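Local atomic coordinates of F5/8 type C domain protein (Bacteroides ovatus, PDB entry 4ZRX), a protein that probably hydrolyses alpha-L-fucose-containing sugars as an alpha-L-fucosidase and also carries an F5/8 type C domain. Residues A27-P32 with G398-A403; G269-L274 with E445-A450. All coordinates share one frame; numbering follows the deposited sequence.

Interaction 1: residues A27-P32 with G398-A403. With EDO (1,2-ethanediol), chain C.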
loop_
_atom_site.group_PDB
_atom_site.type_symbol
_atom_site.label_atom_id
_atom_site.label_comp_id
_atom_site.label_asym_id
_atom_site.label_seq_id
_atom_site.Cartn_x
_atom_site.Cartn_y
_atom_site.Cartn_z
ATOM N N ALA A 27 -6.334 16.821 -23.575
ATOM C CA ALA A 27 -5.909 15.992 -22.421
ATOM C C ALA A 27 -4.787 16.659 -21.606
ATOM O O ALA A 27 -4.755 16.612 -20.382
ATOM C CB ALA A 27 -5.424 14.612 -22.914
ATOM N N ALA A 28 -3.856 17.287 -22.328
ATOM C CA ALA A 28 -2.723 17.940 -21.728
ATOM C C ALA A 28 -3.139 19.112 -20.865
ATOM O O ALA A 28 -2.354 19.576 -20.027
ATOM C CB ALA A 28 -1.728 18.407 -22.837
ATOM N N ARG A 29 -4.342 19.642 -21.084
ATOM C CA ARG A 29 -4.766 20.827 -20.360
ATOM C C ARG A 29 -5.880 20.565 -19.391
ATOM O O ARG A 29 -6.552 21.480 -18.919
ATOM C CB ARG A 29 -5.162 21.899 -21.374
ATOM C CG ARG A 29 -3.966 22.361 -22.155
ATOM C CD ARG A 29 -4.337 23.401 -23.190
ATOM N NE ARG A 29 -5.110 22.801 -24.266
ATOM C CZ ARG A 29 -6.403 23.003 -24.496
ATOM N NH1 ARG A 29 -7.139 23.803 -23.729
ATOM N NH2 ARG A 29 -6.982 22.392 -25.519
ATOM N N LEU A 30 -6.052 19.287 -19.040
ATOM C CA LEU A 30 -6.986 18.874 -18.022
ATOM C C LEU A 30 -6.304 18.935 -16.658
ATOM O O LEU A 30 -5.214 18.396 -16.499
ATOM C CB LEU A 30 -7.444 17.465 -18.317
ATOM C CG LEU A 30 -8.314 16.740 -17.298
ATOM C CD1 LEU A 30 -9.655 17.454 -17.148
ATOM C CD2 LEU A 30 -8.536 15.316 -17.728
ATOM N N VAL A 31 -6.928 19.589 -15.701
ATOM C CA VAL A 31 -6.283 19.973 -14.461
ATOM C C VAL A 31 -7.155 19.642 -13.220
ATOM O O VAL A 31 -8.348 19.569 -13.343
ATOM C CB VAL A 31 -5.876 21.452 -14.441
ATOM C CG1 VAL A 31 -4.988 21.756 -15.595
ATOM C CG2 VAL A 31 -7.079 22.366 -14.380
ATOM N N PRO A 32 -6.547 19.401 -12.046
ATOM C CA PRO A 32 -7.328 19.177 -10.805
ATOM C C PRO A 32 -8.096 20.411 -10.335
ATOM O O PRO A 32 -7.715 21.565 -10.631
ATOM C CB PRO A 32 -6.249 18.816 -9.738
ATOM C CG PRO A 32 -4.942 19.346 -10.335
ATOM C CD PRO A 32 -5.095 19.278 -11.811
ATOM N N GLY A 398 -1.608 20.611 -16.083
ATOM C CA GLY A 398 -1.910 19.330 -16.698
ATOM C C GLY A 398 -0.825 18.297 -16.492
ATOM O O GLY A 398 0.297 18.618 -16.025
ATOM N N GLN A 399 -1.127 17.064 -16.895
ATOM C CA GLN A 399 -0.153 15.990 -16.843
ATOM C C GLN A 399 0.330 15.707 -18.246
ATOM O O GLN A 399 -0.460 15.326 -19.074
ATOM C CB GLN A 399 -0.796 14.715 -16.233
ATOM C CG GLN A 399 0.260 13.655 -16.045
ATOM C CD GLN A 399 -0.220 12.388 -15.435
ATOM O OE1 GLN A 399 -1.350 12.280 -14.974
ATOM N NE2 GLN A 399 0.691 11.443 -15.318
ATOM N N ARG A 400 1.635 15.841 -18.509
ATOM C CA ARG A 400 2.117 15.861 -19.900
ATOM C C ARG A 400 3.255 14.931 -20.217
ATOM O O ARG A 400 3.355 14.478 -21.331
ATOM C CB ARG A 400 2.521 17.288 -20.253
ATOM C CG ARG A 400 1.347 18.245 -20.061
ATOM C CD ARG A 400 1.676 19.627 -20.486
ATOM N NE ARG A 400 0.526 20.512 -20.313
ATOM C CZ ARG A 400 0.362 21.657 -20.971
ATOM N NH1 ARG A 400 1.285 22.103 -21.829
ATOM N NH2 ARG A 400 -0.710 22.394 -20.722
ATOM N N VAL A 401 4.123 14.645 -19.269
ATOM C CA VAL A 401 5.300 13.823 -19.528
ATOM C C VAL A 401 4.897 12.380 -19.781
ATOM O O VAL A 401 4.058 11.803 -19.097
ATOM C CB VAL A 401 6.369 13.957 -18.431
ATOM C CG1 VAL A 401 7.549 13.012 -18.675
ATOM C CG2 VAL A 401 6.882 15.403 -18.394
ATOM N N GLU A 402 5.436 11.860 -20.904
ATOM C CA GLU A 402 5.172 10.497 -21.332
ATOM C C GLU A 402 6.380 9.554 -21.289
ATOM O O GLU A 402 6.194 8.345 -21.139
ATOM C CB GLU A 402 4.588 10.492 -22.705
ATOM C CG GLU A 402 3.248 11.152 -22.772
ATOM C CD GLU A 402 2.732 11.320 -24.188
ATOM O OE1 GLU A 402 3.524 11.860 -25.003
ATOM O OE2 GLU A 402 1.538 10.910 -24.524
ATOM N N ALA A 403 7.591 10.084 -21.450
ATOM C CA ALA A 403 8.825 9.294 -21.291
ATOM C C ALA A 403 9.986 10.196 -20.966
ATOM O O ALA A 403 10.074 11.320 -21.486
ATOM C CB ALA A 403 9.127 8.531 -22.579
HETATM C C1 EDO C . -5.450 23.604 -8.602
HETATM O O1 EDO C . -6.109 24.876 -8.605
HETATM C C2 EDO C . -4.663 23.378 -9.873
HETATM O O2 EDO C . -5.466 22.891 -10.945
HETATM O O HOH W 1 -3.736 16.607 -17.753
HETATM O O HOH W 2 -2.748 14.507 -20.421
#
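Arg29 CA and Gly398 CA, 4.9 Å apart, are the nearest CA pair, where the type I turn from Ala27 to Leu30 meets the loop that enters strand 401-410. Gly398 CA offers hydrogens to two carbonyls, Ala28 O and Leu30 O; a side chain at this position would run into Ala28 O. The Arg400 chain, extended from CG to NE, brings its guanidinium to the same Ala28 O: NE lies 3.0 Å from Ala28 O and NH2 3.3 Å from Ala28 O, both weak, bent hydrogen bonds. Ala28 CB sits over one guanidinium face, toward its rim, while Arg29 CG packs 3.6 Å from Arg400 NH2. NH1 of Arg400 also bonds to Thr449 O, its main partner, and NH2 to Lys397 O. An alanine in place of Arg400 would probably leave the carbonyls of Ala28, Thr449 and Lys397 without these donors and open a gap beside Ala28 CB. One water donates to Ala27 O and Leu30 O and accepts from Gln399 N, filling in for direct backbone bonds. The arrangement is a buried domain interface, in which a turn following helix 20-27 docks on the beta-sandwich, consistent with the barrel-plus-sandwich layout of GH29 fucosidases.

Interaction 2: residues G269-L274 with E445-A450; sequences GSRKIL and ECRLTA
Gly269 O is gripped by Arg447 and by a water: Arg447 NH2 donates to Gly269 O at 2.9 Å, nearly straight at 164°, and the water donates to Gly269 O at 2.7 Å. That water also accepts from Arg447 NH1, so one edge of the guanidinium is tied to the carbonyl both directly and through solvent, with Gly269 O close to the guanidinium plane. A second water accepts from Arg447 NH2 and from Arg271 N, at the start of the short helix 271-274. Ser270 is the N-cap there, its OG accepting from Ile273 N and bonded also to Asp267. The Arg447 chain reaches this site because it is extended from CG to NE, and Leu274 CD1 lies over one guanidinium face, 4.2 Å from Arg447 NH1. Arg271, likewise extended, slides past Arg447 in the opposite direction, so that Arg271 NH2 packs 3.8 Å from Arg447 CG and the two guanidinium planes stand 79° apart. Arg271 NH2 also comes within 3.2 Å of Cys446 O, but at an angle too poor for a hydrogen bond. The like-charged Arg271 NE and Arg447 NE are only 4.4 Å apart; both make salt bridges to Glu402 OE2, and Trp239 adds a cation-pi contact to Arg447. The shared carboxylate is likely to offset the repulsion, allowing two arginines to lie side by side where the helix meets the sandwich.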
loop_
_atom_site.group_PDB
_atom_site.type_symbol
_atom_site.label_atom_id
_atom_site.label_comp_id
_atom_site.label_asym_id
_atom_site.label_seq_id
_atom_site.Cartn_x
_atom_site.Cartn_y
_atom_site.Cartn_z
ATOM N N GLY A 269 -4.791 5.624 -19.442
ATOM C CA GLY A 269 -4.650 6.940 -20.079
ATOM C C GLY A 269 -3.628 7.159 -21.159
ATOM O O GLY A 269 -3.388 8.323 -21.466
ATOM N N SER A 270 -3.049 6.100 -21.738
ATOM C CA SER A 270 -2.081 6.290 -22.831
ATOM C C SER A 270 -2.765 6.904 -24.051
ATOM O O SER A 270 -3.972 6.871 -24.171
ATOM C CB SER A 270 -1.486 4.979 -23.294
ATOM O OG SER A 270 -2.498 4.204 -23.928
ATOM N N ARG A 271 -1.977 7.420 -24.993
ATOM C CA ARG A 271 -2.589 7.957 -26.212
ATOM C C ARG A 271 -3.357 6.896 -26.992
ATOM O O ARG A 271 -4.380 7.193 -27.622
ATOM C CB ARG A 271 -1.540 8.538 -27.178
ATOM C CG ARG A 271 -0.820 9.729 -26.612
ATOM C CD ARG A 271 0.014 10.427 -27.726
ATOM N NE ARG A 271 0.915 11.420 -27.166
ATOM C CZ ARG A 271 1.438 12.448 -27.823
ATOM N NH1 ARG A 271 1.060 12.711 -29.085
ATOM N NH2 ARG A 271 2.271 13.270 -27.219
ATOM N N LYS A 272 -2.876 5.668 -26.937
ATOM C CA LYS A 272 -3.579 4.567 -27.580
ATOM C C LYS A 272 -4.994 4.464 -27.070
ATOM O O LYS A 272 -5.934 4.338 -27.867
ATOM C CB LYS A 272 -2.826 3.277 -27.302
ATOM C CG LYS A 272 -3.386 1.987 -27.860
ATOM C CD LYS A 272 -2.528 0.827 -27.199
ATOM C CE LYS A 272 -3.232 -0.477 -27.049
ATOM N NZ LYS A 272 -3.315 -1.114 -28.404
ATOM N N ILE A 273 -5.178 4.470 -25.758
ATOM C CA ILE A 273 -6.519 4.316 -25.234
ATOM C C ILE A 273 -7.388 5.572 -25.400
ATOM O O ILE A 273 -8.616 5.467 -25.445
ATOM C CB ILE A 273 -6.483 3.735 -23.812
ATOM C CG1 ILE A 273 -7.776 2.988 -23.498
ATOM C CG2 ILE A 273 -6.143 4.770 -22.706
ATOM C CD1 ILE A 273 -7.502 1.796 -22.551
ATOM N N LEU A 274 -6.776 6.759 -25.528
ATOM C CA LEU A 274 -7.541 7.967 -25.903
ATOM C C LEU A 274 -8.345 7.827 -27.164
ATOM O O LEU A 274 -9.394 8.468 -27.296
ATOM C CB LEU A 274 -6.627 9.173 -26.102
ATOM C CG LEU A 274 -6.063 9.739 -24.824
ATOM C CD1 LEU A 274 -5.150 10.945 -25.136
ATOM C CD2 LEU A 274 -7.209 10.162 -23.902
ATOM N N GLU A 445 9.495 12.181 -24.421
ATOM C CA GLU A 445 8.179 12.331 -25.033
ATOM C C GLU A 445 7.281 13.093 -24.090
ATOM O O GLU A 445 7.283 12.802 -22.919
ATOM C CB GLU A 445 7.530 10.968 -25.291
ATOM C CG GLU A 445 8.196 10.082 -26.357
ATOM C CD GLU A 445 7.516 8.715 -26.409
ATOM O OE1 GLU A 445 6.252 8.644 -26.257
ATOM O OE2 GLU A 445 8.244 7.704 -26.526
ATOM N N CYS A 446 6.462 13.984 -24.634
ATOM C CA CYS A 446 5.451 14.658 -23.804
ATOM C C CYS A 446 4.331 15.153 -24.657
ATOM O O CYS A 446 4.481 15.254 -25.907
ATOM C CB CYS A 446 6.046 15.762 -22.985
ATOM S SG CYS A 446 6.867 17.105 -23.954
ATOM N N ARG A 447 3.225 15.455 -24.004
ATOM C CA ARG A 447 2.090 16.079 -24.627
ATOM C C ARG A 447 2.276 17.569 -24.577
ATOM O O ARG A 447 2.521 18.131 -23.515
ATOM C CB ARG A 447 0.814 15.667 -23.894
ATOM C CG ARG A 447 0.670 14.135 -23.881
ATOM C CD ARG A 447 -0.526 13.688 -23.026
ATOM N NE ARG A 447 -0.670 12.243 -23.134
ATOM C CZ ARG A 447 -1.661 11.517 -22.641
ATOM N NH1 ARG A 447 -2.664 12.068 -21.938
ATOM N NH2 ARG A 447 -1.635 10.209 -22.834
ATOM N N LEU A 448 2.098 18.238 -25.740
ATOM C CA LEU A 448 2.347 19.687 -25.805
ATOM C C LEU A 448 3.708 20.021 -25.170
ATOM O O LEU A 448 4.654 19.331 -25.480
ATOM C CB LEU A 448 1.253 20.481 -25.156
ATOM C CG LEU A 448 -0.162 20.340 -25.717
ATOM C CD1 LEU A 448 -1.137 21.347 -25.061
ATOM C CD2 LEU A 448 -0.212 20.494 -27.243
ATOM N N THR A 449 3.818 21.098 -24.364
ATOM C CA THR A 449 5.045 21.438 -23.667
ATOM C C THR A 449 4.979 20.970 -22.225
ATOM O O THR A 449 4.028 21.319 -21.527
ATOM C CB THR A 449 5.261 22.949 -23.762
ATOM O OG1 THR A 449 5.369 23.307 -25.138
ATOM C CG2 THR A 449 6.543 23.378 -23.080
ATOM N N ALA A 450 5.976 20.200 -21.770
ATOM C CA ALA A 450 6.057 19.751 -20.390
ATOM C C ALA A 450 6.593 20.844 -19.494
ATOM O O ALA A 450 7.447 21.607 -19.934
ATOM C CB ALA A 450 6.985 18.559 -20.277
HETATM O O HOH W 3 -4.702 10.571 -20.693
HETATM O O HOH W 4 0.653 8.294 -23.723
#

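In the fold
Interactions 1 and 2 lie about 7 Å apart, centre to centre, on one interface between the catalytic domain and the beta-sandwich, and reach neighbouring strands of the same antiparallel sheet, 401-410 and 438-446. Their segments alternate along the chain, so the interface is stitched from two distant parts of each domain. Both set an arginine against a main-chain carbonyl with water alongside. In the more enclosed interaction 1 the bonds are weak and the backbones close in at Gly398; in interaction 2 the bond is nearly straight and a second, exposed arginine lies beside the first. Glu402, in segment 398-403 but apart from residues 27-32, ties that segment to interaction 2, while Arg400 O and Arg447 N, 2.8 Å apart, probably hydrogen-bond.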